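Local atomic coordinates of BAG family molecular chaperone regulator 1 (PDB entry 4HWC), a protein that probably acts as a co-chaperone, binding the ATPase domain of HSP70/HSC70 chaperones and regulating programmed cell death and stress responses in Arabidopsis. Residues V23-E27 with T81-L85. Numbering follows the deposited sequence.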
ATOM      1  N   VAL A  23      -4.415  -2.702  -6.098  1.00 10.79           N
ATOM      2  CA  VAL A  23      -4.417  -1.363  -6.660  1.00 10.73           C
ATOM      3  C   VAL A  23      -4.371  -1.499  -8.179  1.00 13.16           C
ATOM      4  O   VAL A  23      -5.150  -0.866  -8.893  1.00 12.60           O
ATOM      5  CB  VAL A  23      -3.201  -0.526  -6.171  1.00 13.54           C
ATOM      6  CG1 VAL A  23      -3.147   0.804  -6.929  1.00 13.74           C
ATOM      7  CG2 VAL A  23      -3.338  -0.254  -4.683  1.00 11.28           C
ATOM      8  N   SER A  24      -3.470  -2.347  -8.666  1.00 16.52           N
ATOM      9  CA  SER A  24      -3.335  -2.580 -10.100  1.00 18.02           C
ATOM     10  C   SER A  24      -4.647  -3.096 -10.693  1.00 15.58           C
ATOM     11  O   SER A  24      -5.025  -2.714 -11.795  1.00 16.54           O
ATOM     12  CB  SER A  24      -2.201  -3.584 -10.362  1.00 22.23           C
ATOM     13  OG  SER A  24      -2.070  -3.856 -11.745  1.00 32.55           O
ATOM     14  N   ALA A  25      -5.342  -3.967  -9.965  1.00 12.36           N
ATOM     15  CA  ALA A  25      -6.618  -4.500 -10.447  1.00 15.92           C
ATOM     16  C   ALA A  25      -7.647  -3.379 -10.579  1.00 13.83           C
ATOM     17  O   ALA A  25      -8.381  -3.307 -11.562  1.00 12.49           O
ATOM     18  CB  ALA A  25      -7.129  -5.567  -9.496  1.00 13.91           C
ATOM     19  N   PHE A  26      -7.693  -2.502  -9.580  1.00 12.00           N
ATOM     20  CA  PHE A  26      -8.625  -1.380  -9.585  1.00 13.78           C
ATOM     21  C   PHE A  26      -8.338  -0.461 -10.764  1.00 11.41           C
ATOM     22  O   PHE A  26      -9.254   0.068 -11.399  1.00 11.59           O
ATOM     23  CB  PHE A  26      -8.515  -0.571  -8.281  1.00 13.95           C
ATOM     24  CG  PHE A  26      -9.130  -1.242  -7.079  1.00 14.80           C
ATOM     25  CD1 PHE A  26     -10.054  -2.274  -7.228  1.00 16.98           C
ATOM     26  CD2 PHE A  26      -8.807  -0.812  -5.790  1.00 18.12           C
ATOM     27  CE1 PHE A  26     -10.649  -2.871  -6.114  1.00 22.32           C
ATOM     28  CE2 PHE A  26      -9.398  -1.401  -4.668  1.00 20.00           C
ATOM     29  CZ  PHE A  26     -10.322  -2.433  -4.832  1.00 21.15           C
ATOM     30  N   GLU A  27      -7.058  -0.255 -11.048  1.00 10.20           N
ATOM     31  CA  GLU A  27      -6.685   0.597 -12.164  1.00 14.71           C
ATOM     32  C   GLU A  27      -7.157   0.014 -13.498  1.00 17.08           C
ATOM     33  O   GLU A  27      -7.681   0.738 -14.346  1.00 15.12           O
ATOM     34  CB  GLU A  27      -5.170   0.801 -12.179  1.00 17.44           C
ATOM     35  CG  GLU A  27      -4.676   1.725 -11.064  1.00 15.49           C
ATOM     36  CD  GLU A  27      -3.171   1.914 -11.090  1.00 21.81           C
ATOM     37  OE1 GLU A  27      -2.442   0.935 -10.832  1.00 25.22           O
ATOM     38  OE2 GLU A  27      -2.718   3.043 -11.377  1.00 23.20           O
ATOM     39  N   THR A  81      -2.486   6.841  -5.173  1.00 16.45           N
ATOM     40  CA  THR A  81      -3.125   6.317  -6.375  1.00 13.55           C
ATOM     41  C   THR A  81      -4.594   6.001  -6.101  1.00 15.98           C
ATOM     42  O   THR A  81      -5.469   6.321  -6.912  1.00 17.21           O
ATOM     43  CB  THR A  81      -2.398   5.043  -6.849  1.00 15.45           C
ATOM     44  OG1 THR A  81      -1.063   5.386  -7.245  1.00 14.14           O
ATOM     45  CG2 THR A  81      -3.122   4.398  -8.027  1.00 18.93           C
ATOM     46  N   LEU A  82      -4.871   5.383  -4.957  1.00 13.55           N
ATOM     47  CA  LEU A  82      -6.242   5.031  -4.601  1.00 13.47           C
ATOM     48  C   LEU A  82      -7.117   6.255  -4.336  1.00 20.58           C
ATOM     49  O   LEU A  82      -8.307   6.255  -4.665  1.00 17.99           O
ATOM     50  CB  LEU A  82      -6.261   4.121  -3.375  1.00 15.48           C
ATOM     51  CG  LEU A  82      -5.748   2.685  -3.528  1.00 15.99           C
ATOM     52  CD1 LEU A  82      -5.788   1.992  -2.172  1.00 20.69           C
ATOM     53  CD2 LEU A  82      -6.607   1.928  -4.525  1.00 22.96           C
ATOM     54  N   ASP A  83      -6.543   7.287  -3.726  1.00 18.94           N
ATOM     55  CA  ASP A  83      -7.309   8.497  -3.459  1.00 24.52           C
ATOM     56  C   ASP A  83      -7.709   9.147  -4.776  1.00 25.86           C
ATOM     57  O   ASP A  83      -8.810   9.687  -4.904  1.00 26.50           O
ATOM     58  CB  ASP A  83      -6.502   9.495  -2.626  1.00 25.17           C
ATOM     59  CG  ASP A  83      -6.400   9.090  -1.170  1.00 25.26           C
ATOM     60  OD1 ASP A  83      -7.334   8.425  -0.675  1.00 27.73           O
ATOM     61  OD2 ASP A  83      -5.400   9.449  -0.516  1.00 33.52           O
ATOM     62  N   ALA A  84      -6.811   9.092  -5.754  1.00 22.90           N
ATOM     63  CA  ALA A  84      -7.080   9.669  -7.066  1.00 28.13           C
ATOM     64  C   ALA A  84      -8.192   8.897  -7.773  1.00 33.48           C
ATOM     65  O   ALA A  84      -9.005   9.484  -8.487  1.00 37.32           O
ATOM     66  CB  ALA A  84      -5.812   9.664  -7.912  1.00 26.55           C
ATOM     67  N   LEU A  85      -8.224   7.580  -7.576  1.00 30.50           N
ATOM     68  CA  LEU A  85      -9.251   6.746  -8.192  1.00 29.41           C
ATOM     69  C   LEU A  85     -10.604   7.026  -7.569  1.00 36.19           C
ATOM     70  O   LEU A  85     -11.611   7.111  -8.267  1.00 39.97           O
ATOM     71  CB  LEU A  85      -8.925   5.254  -8.026  1.00 30.60           C
ATOM     72  CG  LEU A  85      -7.928   4.636  -9.010  1.00 27.71           C
ATOM     73  CD1 LEU A  85      -7.706   3.167  -8.663  1.00 26.41           C
ATOM     74  CD2 LEU A  85      -8.458   4.769 -10.427  1.00 28.19           C
TER
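Three residues from each helix mesh here like shallow cogs: V23, F26 and E27 on one side, T81, L82 and L85 on the other. V23, short and branched at CB, forks across the neighbours T81 and L82. CG1 of V23 rests 3.8 Å from CG2 of T81, while CG2 of V23 lies 3.9 Å from CD2 of L82. That L82 methyl is itself a bump, pushed into the cleft between V23 and F26; it meets the F26 ring at its edge, near the ring plane, with CD2 of L82 3.7 Å from CD2 of F26. One turn on, L85 sends its CD1 into the hollow between F26 and E27, 3.8 Å from CB of F26 and 4.1 Å from CG of E27. These helices, 5-31 and 62-88, are the first and third of the three-helix bundle that forms the BAG domain, and so run the same way, their local axes 10.8 Å apart and inclined by 28°. Helix 38-55 packs beside this seam, V44 touching F26 and I45 and L48 touching L82, so large apolar side chains suit these positions. At the more open margin the choice is mixed. T81 offers its methyl to the interface, and its OG1 hydrogen-bonds back to O of N77 in its own helix. E27 can lay its methylene stem against L85 while its charged tip stays at the surface; OE2 of E27 merely touches CG2 of T81 at 3.6 Å, and no hydrogen bond joins the two segments.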